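Local coordinates for dTDP-4-amino-4,6-dideoxyglucose formyltransferase (Mycobacterium tuberculosis CAS/NITR204, PDB 5VYQ), which probably transfers a formyl group from a folate cofactor to the sugar amine of dTDP-4-amino-4,6-dideoxyglucose, at residues L27-H32 against F82-R87; V125-H130 against A160-I165; I141-E146 against R167-E172; E200-L205 against L217-A222. All blocks are in the same frame, centred on the assembly; numbering follows the deposited sequence. Where two conformers were deposited one is given.

Contact 1: residues L27-H32 against F82-R87; sequences LTDNVH and FHCKQR. With 0FX (dTDP-4-amino-4,6-dideoxyglucose), chain D; FON (N-{[4-({[(6R)-2-amino-5-formyl-4-oxo-1,4,5,6,7,8-hexahydropteridin-6-yl]methyl}amino)phenyl]carbonyl}-L-glutamic acid), chain C.
The imidazole of His83 and the amide of Asn30 run alongside each other toward the diphosphate, their planes 52° apart; Asn30 CG sits 3.6 Å from His83 ND1. At the edge of the ring, near its plane, comes the phosphate oxygen O3P of dTDP-4-amino-4,6-dideoxyglucose, which His83 ND1 holds at 2.8 Å, while His83 NE2 is bound to Glu166. Asn30 ND2 reaches the same diphosphate, donating to O2P at 3.0 Å and weakly to O3P. With CG anti to the backbone N (chi1 175°), Asn30 carries its amide to the ligand, and from the N-cap position its OD1 accepts a weak bond from His32 N and a bond from Ala33 N. Lys85, bent at chi2 and chi4, crosses the Asp29 side chain and brings NZ to O1P at 3.0 Å.

Behind these donors the two segments are tied together. Phe82 N donates to Leu27 O, and Thr28 OG1 donates in the carbonyl plane to Phe82 O at 2.7 Å. Asp29 OD2 takes Lys85 N at 2.8 Å in a nearly straight bond (172°), on its anti side, and is shared with Ser52 OG. The segments leave neighbouring parallel strands, 24-28 and 78-82, at the C-terminal edge of a Rossmann-like sheet, the usual place for a binding site in such folds. Gln86 O accepts a weak bond from N8 of the folate. The loop 82-87 touches both ligands, and Asn30 joins it at the diphosphate. Lys85 would probably offset part of the diphosphate charge, Asn30 and His83 add N-H donors, and Asp29, a second-shell residue, fixes the backbone behind Lys85.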
# COMPACT_ATOMS: atom_id res chain seq x y z
N LEU A 27 19.01 -8.02 -29.47
CA LEU A 27 19.15 -6.73 -28.82
C LEU A 27 18.19 -6.78 -27.64
O LEU A 27 16.98 -7.04 -27.78
CB LEU A 27 18.84 -5.59 -29.77
CG LEU A 27 20.02 -5.45 -30.76
CD1 LEU A 27 19.50 -4.98 -32.09
CD2 LEU A 27 20.98 -4.49 -30.08
N THR A 28 18.69 -6.47 -26.45
CA THR A 28 17.88 -6.54 -25.23
C THR A 28 18.33 -5.52 -24.18
O THR A 28 19.52 -5.36 -23.94
CB THR A 28 17.96 -7.97 -24.66
OG1 THR A 28 17.13 -8.10 -23.51
CG2 THR A 28 19.38 -8.40 -24.34
N ASP A 29 17.37 -4.85 -23.57
CA ASP A 29 17.62 -3.84 -22.55
C ASP A 29 16.95 -4.17 -21.21
O ASP A 29 16.80 -3.29 -20.35
CB ASP A 29 17.15 -2.47 -23.04
CG ASP A 29 18.04 -1.92 -24.13
OD1 ASP A 29 19.26 -2.13 -24.06
OD2 ASP A 29 17.50 -1.26 -25.05
N ASN A 30 16.50 -5.40 -21.03
CA ASN A 30 15.72 -5.85 -19.87
C ASN A 30 16.41 -7.07 -19.24
O ASN A 30 16.84 -7.99 -19.92
CB ASN A 30 14.29 -6.19 -20.31
CG ASN A 30 13.44 -6.78 -19.21
OD1 ASN A 30 13.55 -7.96 -18.90
ND2 ASN A 30 12.54 -5.98 -18.65
N VAL A 31 16.55 -7.06 -17.91
CA VAL A 31 17.27 -8.09 -17.20
C VAL A 31 16.69 -9.49 -17.40
O VAL A 31 17.42 -10.44 -17.60
CB VAL A 31 17.36 -7.71 -15.70
CG1 VAL A 31 15.99 -7.77 -15.02
CG2 VAL A 31 18.38 -8.54 -14.96
N HIS A 32 15.36 -9.62 -17.37
CA HIS A 32 14.73 -10.92 -17.55
C HIS A 32 14.91 -11.39 -18.99
O HIS A 32 15.23 -12.54 -19.26
CB HIS A 32 13.24 -10.90 -17.20
CG HIS A 32 12.94 -10.20 -15.91
ND1 HIS A 32 13.22 -10.76 -14.69
CD2 HIS A 32 12.44 -8.97 -15.66
CE1 HIS A 32 12.88 -9.91 -13.73
NE2 HIS A 32 12.40 -8.81 -14.30
N PHE A 82 14.47 -8.36 -27.81
CA PHE A 82 14.07 -8.87 -26.52
C PHE A 82 13.96 -7.66 -25.61
O PHE A 82 14.82 -7.42 -24.77
CB PHE A 82 15.07 -9.93 -26.04
CG PHE A 82 14.84 -11.34 -26.55
CD1 PHE A 82 14.23 -11.59 -27.76
CD2 PHE A 82 15.25 -12.42 -25.80
CE1 PHE A 82 14.06 -12.88 -28.21
CE2 PHE A 82 15.07 -13.73 -26.24
CZ PHE A 82 14.50 -13.96 -27.47
N HIS A 83 12.90 -6.87 -25.82
CA HIS A 83 12.70 -5.65 -25.08
C HIS A 83 13.85 -4.67 -25.32
O HIS A 83 14.41 -4.08 -24.38
CB HIS A 83 12.58 -5.83 -23.56
CG HIS A 83 11.52 -6.78 -23.07
ND1 HIS A 83 10.99 -6.63 -21.80
CD2 HIS A 83 10.97 -7.91 -23.58
CE1 HIS A 83 10.14 -7.62 -21.56
NE2 HIS A 83 10.09 -8.39 -22.63
N CYS A 84 14.25 -4.50 -26.58
CA CYS A 84 15.16 -3.44 -26.95
C CYS A 84 14.43 -2.11 -26.93
O CYS A 84 13.37 -1.98 -27.54
CB CYS A 84 15.68 -3.70 -28.37
SG CYS A 84 16.81 -2.45 -28.97
N LYS A 85 14.99 -1.13 -26.25
CA LYS A 85 14.32 0.17 -26.12
C LYS A 85 14.58 1.10 -27.30
O LYS A 85 13.80 2.04 -27.51
CB LYS A 85 14.70 0.89 -24.80
CG LYS A 85 14.18 0.22 -23.55
CD LYS A 85 12.85 0.79 -23.05
CE LYS A 85 12.33 0.25 -21.71
NZ LYS A 85 13.34 0.09 -20.63
N GLN A 86 15.62 0.79 -28.08
CA GLN A 86 15.97 1.61 -29.25
C GLN A 86 15.08 1.23 -30.45
O GLN A 86 15.04 0.06 -30.82
CB GLN A 86 17.43 1.37 -29.60
CG GLN A 86 17.86 2.26 -30.76
CD GLN A 86 19.37 2.32 -30.94
OE1 GLN A 86 20.09 1.36 -30.63
NE2 GLN A 86 19.84 3.42 -31.53
N ARG A 87 14.39 2.19 -31.06
CA ARG A 87 13.57 1.90 -32.23
C ARG A 87 14.46 1.45 -33.38
O ARG A 87 15.57 1.95 -33.56
CB ARG A 87 12.74 3.13 -32.63
CG ARG A 87 11.57 2.80 -33.54
CD ARG A 87 10.53 3.90 -33.53
NE ARG A 87 9.40 3.60 -34.39
CZ ARG A 87 8.23 4.19 -34.24
NH1 ARG A 87 7.22 3.92 -35.03
NH2 ARG A 87 8.09 5.06 -33.25
O4P 0FX D . 9.21 -4.64 -19.88
P2 0FX D . 10.04 -3.59 -20.54
O3P 0FX D . 11.44 -4.00 -20.94
O1G 0FX D . 9.07 -3.10 -21.74
C1G 0FX D . 9.14 -1.80 -22.30
C2G 0FX D . 7.79 -1.53 -22.96
O2G 0FX D . 6.80 -1.69 -21.93
C3G 0FX D . 7.53 -2.58 -24.05
O3G 0FX D . 6.18 -2.49 -24.57
C4G 0FX D . 8.64 -2.50 -25.09
N4A 0FX D . 8.37 -3.58 -26.07
C5G 0FX D . 9.98 -2.69 -24.38
C6G 0FX D . 11.09 -2.29 -25.36
O5G 0FX D . 10.19 -1.79 -23.28
OPP 0FX D . 10.11 -2.25 -19.66
P 0FX D . 10.93 -1.94 -18.30
O1P 0FX D . 11.39 -0.54 -18.41
O2P 0FX D . 11.88 -3.08 -18.03
O5 0FX D . 9.82 -2.02 -17.14
C5 0FX D . 9.26 -3.24 -16.73
C4 0FX D . 8.03 -2.96 -15.89
O4 0FX D . 8.45 -2.28 -14.71
C3 0FX D . 6.98 -2.02 -16.48
O3 0FX D . 6.06 -2.75 -17.31
C2 0FX D . 6.26 -1.42 -15.30
C1 0FX D . 7.42 -1.37 -14.32
N11 0FX D . 8.01 -0.03 -14.25
C61 0FX D . 9.19 0.32 -14.81
C51 0FX D . 9.70 1.60 -14.67
C5A 0FX D . 10.99 1.96 -15.36
C21 0FX D . 7.42 0.91 -13.40
O21 0FX D . 6.31 0.56 -12.80
N31 0FX D . 7.88 2.15 -13.24
C41 0FX D . 9.05 2.48 -13.83
O41 0FX D . 9.51 3.73 -13.64
N1 FON C . 11.26 -0.81 -33.67
C2 FON C . 10.16 -0.75 -34.42
NA2 FON C . 10.27 -0.24 -35.68
N3 FON C . 8.99 -1.17 -33.92
C4 FON C . 8.85 -1.67 -32.67
O4 FON C . 7.74 -2.09 -32.26
C4A FON C . 10.05 -1.78 -31.83
N5 FON C . 10.09 -2.23 -30.50
C6 FON C . 11.20 -1.68 -29.70
C7 FON C . 12.50 -2.01 -30.43
N8 FON C . 12.45 -1.43 -31.75
C8A FON C . 11.30 -1.32 -32.44
C9 FON C . 11.04 -0.17 -29.40
N10 FON C . 9.88 0.03 -28.54
C11 FON C . 8.58 3.74 -27.19
C12 FON C . 7.86 2.58 -26.90
C13 FON C . 8.32 1.35 -27.37
C14 FON C . 9.49 1.26 -28.10
C15 FON C . 10.22 2.41 -28.39
C16 FON C . 9.76 3.64 -27.94
C FON C . 8.06 5.09 -26.67
O FON C . 7.13 5.18 -25.83
N FON C . 8.66 6.19 -27.12
CA FON C . 8.34 7.54 -26.65
CB FON C . 9.58 8.28 -26.12
CG FON C . 10.19 7.49 -24.97
CD FON C . 11.14 8.23 -24.04
OE1 FON C . 11.04 9.47 -23.95
OE2 FON C . 11.96 7.56 -23.36
CT FON C . 7.68 8.30 -27.76
O1 FON C . 7.04 9.32 -27.41
O2 FON C . 7.79 7.89 -28.95
CP1 FON C . 9.22 -3.01 -30.03
O3 FON C . 9.24 -3.38 -28.86

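Contact 2: residues V125-H130 against A160-I165; sequences VGVTIH and ARLMDI
Val127 lays its CG2 methyl against Ile165 CG2 at 3.6 Å, the two side chains passing alongside in opposite senses. The same methyl also rests on the helix backbone, 3.5 Å from Leu162 O. Because Val127 has CG1 anti to its own nitrogen (chi1 176°), it is the other branch, CG2, that is left to face the helix. Leu162 comes in beside it with its CD2 methyl, which rests on the backbone of Gly126, 3.5 Å from Gly126 O and 3.6 Å from Gly126 CA. Its second methyl, CD1, makes a looser approach to Val125 CG2 at 4.3 Å. This is helix 155-179 packed on one face of the mixed sheet of the formyltransferase domain; here its segment 160-165 runs roughly along strand segment 125-130, with 31° between the two directions and 7.9 Å between the axes. Leu162 and Ile165, one turn apart on the helix, thus straddle Val127. Both also touch Cys147 of the edge strand 141-147, and Leu162 and Val125 meet Gln115 of helix 114-121 as well. On the strand, Val127 keeps its backbone bonds with Arg145.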
# COMPACT_ATOMS: atom_id res chain seq x y z
N VAL A 125 -4.09 -8.71 -21.64
CA VAL A 125 -2.65 -8.57 -21.64
C VAL A 125 -2.05 -9.97 -21.78
O VAL A 125 -2.70 -11.01 -21.64
CB VAL A 125 -2.14 -7.81 -20.38
CG1 VAL A 125 -2.16 -8.73 -19.17
CG2 VAL A 125 -0.75 -7.19 -20.64
N GLY A 126 -0.75 -10.02 -22.03
CA GLY A 126 -0.08 -11.30 -22.32
C GLY A 126 1.22 -10.97 -23.03
O GLY A 126 1.77 -9.89 -22.81
N VAL A 127 1.69 -11.89 -23.86
CA VAL A 127 2.96 -11.73 -24.56
C VAL A 127 2.70 -12.01 -26.03
O VAL A 127 1.95 -12.93 -26.35
CB VAL A 127 3.99 -12.72 -24.01
CG1 VAL A 127 5.28 -12.63 -24.80
CG2 VAL A 127 4.30 -12.51 -22.55
N THR A 128 3.33 -11.21 -26.90
CA THR A 128 3.17 -11.39 -28.34
C THR A 128 4.52 -11.45 -29.00
O THR A 128 5.34 -10.58 -28.73
CB THR A 128 2.34 -10.25 -28.96
OG1 THR A 128 1.07 -10.13 -28.28
CG2 THR A 128 2.13 -10.48 -30.42
N ILE A 129 4.73 -12.44 -29.86
CA ILE A 129 5.94 -12.50 -30.68
C ILE A 129 5.45 -12.19 -32.11
O ILE A 129 4.53 -12.81 -32.62
CB ILE A 129 6.55 -13.91 -30.63
CG1 ILE A 129 6.93 -14.30 -29.21
CG2 ILE A 129 7.80 -13.94 -31.52
CD1 ILE A 129 7.50 -15.68 -29.00
N HIS A 130 6.08 -11.21 -32.74
CA HIS A 130 5.64 -10.66 -34.01
C HIS A 130 6.79 -10.11 -34.84
O HIS A 130 7.79 -9.65 -34.28
CB HIS A 130 4.56 -9.59 -33.82
CG HIS A 130 5.07 -8.33 -33.18
ND1 HIS A 130 5.51 -7.27 -33.91
CD2 HIS A 130 5.16 -7.96 -31.88
CE1 HIS A 130 5.91 -6.30 -33.09
NE2 HIS A 130 5.65 -6.69 -31.86
N ALA A 160 5.50 -10.18 -13.42
CA ALA A 160 6.27 -11.35 -13.09
C ALA A 160 5.74 -12.57 -13.83
O ALA A 160 6.53 -13.36 -14.40
CB ALA A 160 6.29 -11.58 -11.59
N ARG A 161 4.42 -12.69 -13.93
CA ARG A 161 3.83 -13.77 -14.72
C ARG A 161 4.08 -13.57 -16.22
O ARG A 161 4.35 -14.54 -16.95
CB ARG A 161 2.34 -13.96 -14.42
CG ARG A 161 2.04 -14.36 -12.97
CD ARG A 161 0.70 -15.03 -12.69
NE ARG A 161 -0.42 -14.26 -13.19
CZ ARG A 161 -0.97 -13.25 -12.53
NH1 ARG A 161 -1.95 -12.59 -13.09
NH2 ARG A 161 -0.50 -12.87 -11.33
N LEU A 162 4.03 -12.34 -16.70
CA LEU A 162 4.41 -12.06 -18.09
C LEU A 162 5.81 -12.52 -18.45
O LEU A 162 6.02 -13.08 -19.54
CB LEU A 162 4.23 -10.58 -18.48
CG LEU A 162 2.81 -10.07 -18.40
CD1 LEU A 162 2.81 -8.58 -18.71
CD2 LEU A 162 1.90 -10.74 -19.38
N MET A 163 6.75 -12.37 -17.54
CA MET A 163 8.12 -12.80 -17.83
C MET A 163 8.16 -14.34 -17.88
O MET A 163 8.92 -14.90 -18.68
CB MET A 163 9.09 -12.27 -16.80
CG MET A 163 9.21 -10.75 -16.75
SD MET A 163 9.74 -10.00 -18.28
CE MET A 163 8.20 -9.80 -19.14
N ASP A 164 7.39 -15.05 -17.05
CA ASP A 164 7.33 -16.52 -17.13
C ASP A 164 6.70 -16.93 -18.46
O ASP A 164 7.18 -17.85 -19.10
CB ASP A 164 6.50 -17.13 -16.00
CG ASP A 164 7.17 -17.01 -14.63
OD1 ASP A 164 8.39 -16.91 -14.55
OD2 ASP A 164 6.45 -17.00 -13.62
N ILE A 165 5.65 -16.26 -18.88
CA ILE A 165 4.99 -16.54 -20.16
C ILE A 165 5.92 -16.27 -21.32
O ILE A 165 5.94 -17.02 -22.31
CB ILE A 165 3.65 -15.79 -20.31
CG1 ILE A 165 2.68 -16.33 -19.25
CG2 ILE A 165 3.17 -15.87 -21.73
CD1 ILE A 165 1.40 -15.52 -19.12

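Contact 3: residues I141-E146 against R167-E172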
# COMPACT_ATOMS: atom_id res chain seq x y z
N ILE A 141 1.72 -11.45 -36.38
CA ILE A 141 1.87 -12.25 -35.20
C ILE A 141 2.31 -13.66 -35.48
O ILE A 141 1.66 -14.41 -36.20
CB ILE A 141 0.59 -12.19 -34.31
CG1 ILE A 141 0.36 -10.74 -33.91
CG2 ILE A 141 0.74 -13.10 -33.11
CD1 ILE A 141 -0.96 -10.49 -33.23
N ILE A 142 3.39 -14.06 -34.83
CA ILE A 142 3.88 -15.41 -34.89
C ILE A 142 3.21 -16.26 -33.82
O ILE A 142 2.73 -17.37 -34.10
CB ILE A 142 5.43 -15.44 -34.72
CG1 ILE A 142 6.11 -14.73 -35.89
CG2 ILE A 142 6.01 -16.85 -34.55
CD1 ILE A 142 7.52 -14.23 -35.60
N ALA A 143 3.20 -15.76 -32.58
CA ALA A 143 2.55 -16.46 -31.48
C ALA A 143 2.20 -15.46 -30.40
O ALA A 143 2.81 -14.40 -30.31
CB ALA A 143 3.46 -17.52 -30.89
N GLN A 144 1.20 -15.83 -29.60
CA GLN A 144 0.91 -15.02 -28.45
C GLN A 144 0.14 -15.83 -27.44
O GLN A 144 -0.38 -16.93 -27.70
CB GLN A 144 0.21 -13.71 -28.86
CG GLN A 144 -1.15 -13.83 -29.37
CD GLN A 144 -1.87 -12.55 -29.79
OE1 GLN A 144 -2.87 -12.72 -30.46
NE2 GLN A 144 -1.44 -11.32 -29.45
N ARG A 145 0.10 -15.26 -26.25
CA ARG A 145 -0.51 -15.93 -25.12
C ARG A 145 -1.03 -14.91 -24.12
O ARG A 145 -0.32 -13.97 -23.74
CB ARG A 145 0.43 -16.89 -24.42
CG ARG A 145 -0.19 -17.72 -23.30
CD ARG A 145 0.68 -18.94 -22.96
NE ARG A 145 0.81 -19.74 -24.18
CZ ARG A 145 1.82 -20.57 -24.45
NH1 ARG A 145 2.81 -20.74 -23.58
NH2 ARG A 145 1.84 -21.22 -25.59
N GLU A 146 -2.26 -15.14 -23.70
CA GLU A 146 -2.89 -14.30 -22.68
C GLU A 146 -2.41 -14.60 -21.26
O GLU A 146 -2.09 -15.74 -20.91
CB GLU A 146 -4.43 -14.39 -22.82
CG GLU A 146 -5.19 -13.41 -21.91
CD GLU A 146 -6.71 -13.43 -22.02
OE1 GLU A 146 -7.24 -14.17 -22.90
OE2 GLU A 146 -7.30 -12.71 -21.18
N ARG A 167 9.15 -16.52 -21.39
CA ARG A 167 10.13 -17.59 -21.45
C ARG A 167 9.50 -18.86 -22.06
O ARG A 167 10.09 -19.48 -22.95
CB ARG A 167 10.70 -17.87 -20.07
CG ARG A 167 11.48 -19.19 -19.97
CD ARG A 167 12.14 -19.35 -18.62
NE ARG A 167 13.23 -18.38 -18.48
CZ ARG A 167 14.47 -18.56 -18.96
NH1 ARG A 167 15.38 -17.57 -18.79
NH2 ARG A 167 14.80 -19.70 -19.61
N GLU A 168 8.27 -19.17 -21.64
CA GLU A 168 7.53 -20.33 -22.14
C GLU A 168 7.33 -20.24 -23.66
O GLU A 168 7.58 -21.16 -24.44
CB GLU A 168 6.20 -20.50 -21.37
CG GLU A 168 6.48 -21.07 -19.96
CD GLU A 168 5.43 -21.02 -18.86
OE1 GLU A 168 4.27 -20.57 -18.99
OE2 GLU A 168 5.80 -21.49 -17.76
N LEU A 169 6.84 -19.09 -24.11
CA LEU A 169 6.49 -18.92 -25.49
C LEU A 169 7.68 -18.90 -26.41
O LEU A 169 7.69 -19.48 -27.51
CB LEU A 169 5.67 -17.63 -25.56
CG LEU A 169 4.73 -17.48 -26.72
CD1 LEU A 169 3.67 -18.59 -26.71
CD2 LEU A 169 4.13 -16.08 -26.67
N VAL A 170 8.74 -18.21 -25.97
CA VAL A 170 9.98 -18.23 -26.73
C VAL A 170 10.61 -19.62 -26.89
O VAL A 170 11.03 -19.98 -27.99
CB VAL A 170 11.01 -17.22 -26.16
CG1 VAL A 170 12.37 -17.34 -26.82
CG2 VAL A 170 10.46 -15.81 -26.37
N LEU A 171 10.69 -20.36 -25.78
CA LEU A 171 11.26 -21.71 -25.81
C LEU A 171 10.40 -22.60 -26.68
O LEU A 171 10.95 -23.42 -27.43
CB LEU A 171 11.44 -22.29 -24.44
CG LEU A 171 12.46 -21.49 -23.63
CD1 LEU A 171 12.58 -21.98 -22.21
CD2 LEU A 171 13.84 -21.49 -24.28
N GLU A 172 9.08 -22.48 -26.62
CA GLU A 172 8.23 -23.25 -27.50
C GLU A 172 8.44 -22.98 -28.97
O GLU A 172 8.48 -23.93 -29.77
CB GLU A 172 6.77 -22.93 -27.22
CG GLU A 172 6.24 -23.48 -25.91
CD GLU A 172 4.86 -22.97 -25.52
OE1 GLU A 172 4.58 -22.95 -24.28
OE2 GLU A 172 4.08 -22.66 -26.44
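A salt bridge laid over an apolar contact joins the edge strand 141-147 of the main sheet to the long helix 155-179, which covers one face of that sheet. Arg145 grips Glu172 end-on with two nitrogens: NH1 donates to Glu172 OE1 at 2.9 Å and NH2 to Glu172 OE2 at 2.8 Å. Both bonds are fairly straight, and both oxygens lie close to the guanidinium plane. Both oxygens are met on their syn sides, but with the carboxylate and guanidinium planes 31° apart only OE2 presents its lone pair squarely; NH1 stands well out of the carboxylate plane at OE1. Under one face of the guanidinium, offset toward its rim, lies Leu169 CD1, 3.4 Å from Arg145 NH2. A bend at chi3 (-59°) turns the end of the arginine across this methyl and toward Glu172.

Strand segment 143-146 and helix segment 167-172 run nearly antiparallel, 153° apart, with their axes 9.2 Å from each other. The strand carries a classic beta bulge, in which Ile142 and Ala143 both face Ile129 of the neighbouring strand. Opposite the strand just past the bulge, Leu169 of the helix packs its two methyls: CD2 rests on the strand backbone, 3.8 Å from Gln144 CA, and CD1 meets Ala143 CB at 4.3 Å. Glu168, one turn before Glu172, adds its CB at the edge of the Arg145 guanidinium, 4.1 Å from NH1.

Contact 4: residues E200-L205 against L217-A222; sequences EQLRRL and LNRLRA. With EDO (1,2-ethanediol), chain E.
Arg219 reaches from helix 213-222 to the carbonyl of Leu202, near the C-terminal end of helix 196-203, and grips it side-on. Its NE and NH1 both donate to Leu202 O, each at 3.0 Å, with N-H...O angles of 151° and 143°. The oxygen lies near the guanidinium plane, while the two donors stand tilted from the carbonyl plane. Arg204 O is also 3.0 Å from Arg219 NH1, at the edge of the group. The positive charge lies close to a helix C-terminus, whose dipole would probably be stabilised by it. Over one face of the guanidinium comes Leu202 CD1, 3.5 Å from Arg219 NE, and over the opposite face Leu205 CD2, so the group is clasped between two leucines. Leu205 CD1 goes on to meet Leu220 CD2 at 3.9 Å, the two side chains crossing at about a right angle.

Two further arginines find partners within their own segments. Arg203 NH1 forms a salt bridge with Glu200 OE1, and its NE donates to Asn230 O. Arg221 NE and NH2 both donate to Asn218 OD1 from one face of the amide; OD1 also takes a hydroxyl of a bound ethanediol, and Arg221 NH1 bonds to Glu150 O and Asp153 O.

Both segments belong to the C-terminal dimerization region. Leu205 and Leu220 lean on strand 240-249, Leu202 on helix 114-121, and Leu220 meets Leu220 of the second subunit.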
# COMPACT_ATOMS: atom_id res chain seq x y z
N GLU A 200 3.35 8.58 -17.89
CA GLU A 200 3.70 9.73 -17.01
C GLU A 200 2.46 10.50 -16.63
O GLU A 200 2.23 10.88 -15.46
CB GLU A 200 4.76 10.65 -17.68
CG GLU A 200 6.08 9.92 -17.89
CD GLU A 200 6.63 9.39 -16.58
OE1 GLU A 200 6.75 10.24 -15.68
OE2 GLU A 200 6.94 8.18 -16.46
N GLN A 201 1.56 10.71 -17.55
CA GLN A 201 0.35 11.40 -17.17
C GLN A 201 -0.57 10.65 -16.20
O GLN A 201 -1.09 11.23 -15.27
CB GLN A 201 -0.42 11.73 -18.42
CG GLN A 201 -1.64 12.56 -18.14
CD GLN A 201 -2.26 13.13 -19.39
OE1 GLN A 201 -1.57 13.67 -20.26
NE2 GLN A 201 -3.58 13.02 -19.48
N LEU A 202 -0.73 9.35 -16.40
CA LEU A 202 -1.52 8.51 -15.50
C LEU A 202 -1.03 8.48 -14.04
O LEU A 202 -1.81 8.30 -13.08
CB LEU A 202 -1.48 7.11 -16.09
CG LEU A 202 -2.48 6.05 -15.65
CD1 LEU A 202 -3.94 6.42 -15.90
CD2 LEU A 202 -2.16 4.79 -16.46
N ARG A 203 0.28 8.59 -13.88
CA ARG A 203 0.97 8.60 -12.59
C ARG A 203 0.35 9.58 -11.60
O ARG A 203 0.32 9.33 -10.38
CB ARG A 203 2.45 8.99 -12.75
CG ARG A 203 3.36 7.89 -13.26
CD ARG A 203 4.77 8.39 -13.42
NE ARG A 203 5.39 8.52 -12.11
CZ ARG A 203 6.54 9.10 -11.89
NH1 ARG A 203 7.25 9.63 -12.90
NH2 ARG A 203 7.00 9.10 -10.65
N ARG A 204 -0.07 10.72 -12.08
CA ARG A 204 -0.47 11.82 -11.23
C ARG A 204 -1.93 11.65 -10.89
O ARG A 204 -2.77 11.53 -11.77
CB ARG A 204 -0.24 13.15 -11.94
CG ARG A 204 -0.61 14.33 -11.07
CD ARG A 204 -0.54 15.59 -11.93
NE ARG A 204 -1.76 15.51 -12.72
CZ ARG A 204 -2.96 15.99 -12.37
NH1 ARG A 204 -3.16 16.71 -11.27
NH2 ARG A 204 -3.98 15.80 -13.20
N LEU A 205 -2.21 11.55 -9.59
CA LEU A 205 -3.56 11.35 -9.09
C LEU A 205 -4.16 12.71 -8.77
O LEU A 205 -3.60 13.46 -7.97
CB LEU A 205 -3.56 10.54 -7.81
CG LEU A 205 -2.78 9.21 -7.88
CD1 LEU A 205 -2.86 8.53 -6.54
CD2 LEU A 205 -3.38 8.36 -9.00
N LEU A 217 -9.23 1.72 -7.05
CA LEU A 217 -8.35 0.63 -6.69
C LEU A 217 -7.64 0.11 -7.95
O LEU A 217 -6.46 -0.25 -7.88
CB LEU A 217 -9.13 -0.49 -6.01
CG LEU A 217 -9.50 -0.31 -4.53
CD1 LEU A 217 -10.65 -1.25 -4.12
CD2 LEU A 217 -8.29 -0.50 -3.64
N ASN A 218 -8.34 0.08 -9.09
CA ASN A 218 -7.68 -0.32 -10.35
C ASN A 218 -6.57 0.65 -10.73
O ASN A 218 -5.44 0.22 -11.04
CB ASN A 218 -8.68 -0.43 -11.48
CG ASN A 218 -9.55 -1.67 -11.37
OD1 ASN A 218 -9.29 -2.58 -10.59
ND2 ASN A 218 -10.60 -1.68 -12.15
N ARG A 219 -6.81 1.95 -10.56
CA ARG A 219 -5.71 2.89 -10.78
C ARG A 219 -4.50 2.66 -9.90
O ARG A 219 -3.36 2.69 -10.38
CB ARG A 219 -6.24 4.32 -10.60
CG ARG A 219 -5.28 5.48 -10.82
CD ARG A 219 -4.86 5.63 -12.28
NE ARG A 219 -4.40 7.00 -12.48
CZ ARG A 219 -5.17 8.07 -12.54
NH1 ARG A 219 -4.60 9.27 -12.61
NH2 ARG A 219 -6.50 7.96 -12.57
N LEU A 220 -4.72 2.52 -8.60
CA LEU A 220 -3.63 2.36 -7.68
C LEU A 220 -2.86 1.06 -7.90
O LEU A 220 -1.65 1.04 -7.86
CB LEU A 220 -4.08 2.36 -6.24
CG LEU A 220 -4.66 3.65 -5.72
CD1 LEU A 220 -4.95 3.42 -4.24
CD2 LEU A 220 -3.67 4.78 -5.92
N ARG A 221 -3.58 -0.04 -8.14
CA ARG A 221 -2.87 -1.30 -8.30
C ARG A 221 -2.14 -1.32 -9.67
O ARG A 221 -1.10 -1.96 -9.83
CB ARG A 221 -3.86 -2.48 -8.14
CG ARG A 221 -4.82 -2.77 -9.26
CD ARG A 221 -5.96 -3.64 -8.77
NE ARG A 221 -6.97 -3.98 -9.77
CZ ARG A 221 -7.05 -5.13 -10.43
NH1 ARG A 221 -6.16 -6.09 -10.30
NH2 ARG A 221 -8.10 -5.32 -11.21
N ALA A 222 -2.74 -0.68 -10.68
CA ALA A 222 -2.05 -0.53 -11.95
C ALA A 222 -0.70 0.17 -11.82
O ALA A 222 0.24 -0.12 -12.59
CB ALA A 222 -2.93 0.17 -12.97
C1 EDO E . -9.78 -4.23 -7.50
O1 EDO E . -9.77 -5.51 -8.13
C2 EDO E . -11.20 -3.70 -7.64
O2 EDO E . -11.56 -3.48 -9.00

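Contacts 1 and 2 are buried, contacts 3 and 4 only partly so. Contacts 2 and 3 share helix 155-179 and lie side by side, 7 Å between centres, because strands 125-131 and 141-147 are neighbours in the main sheet; the first is wholly apolar, whereas at the edge strand an ion pair joins in. Contact 1 reaches the same sheet and is the polar one of the core, its donors turned to bound ligands; Met163 of contact 2 packs on its His32 and His83, and Phe82 touches Val170 of contact 3. Contact 4 stands apart in the C-terminal region, about 25 Å from contact 1 between centres, and is the one that meets the second subunit.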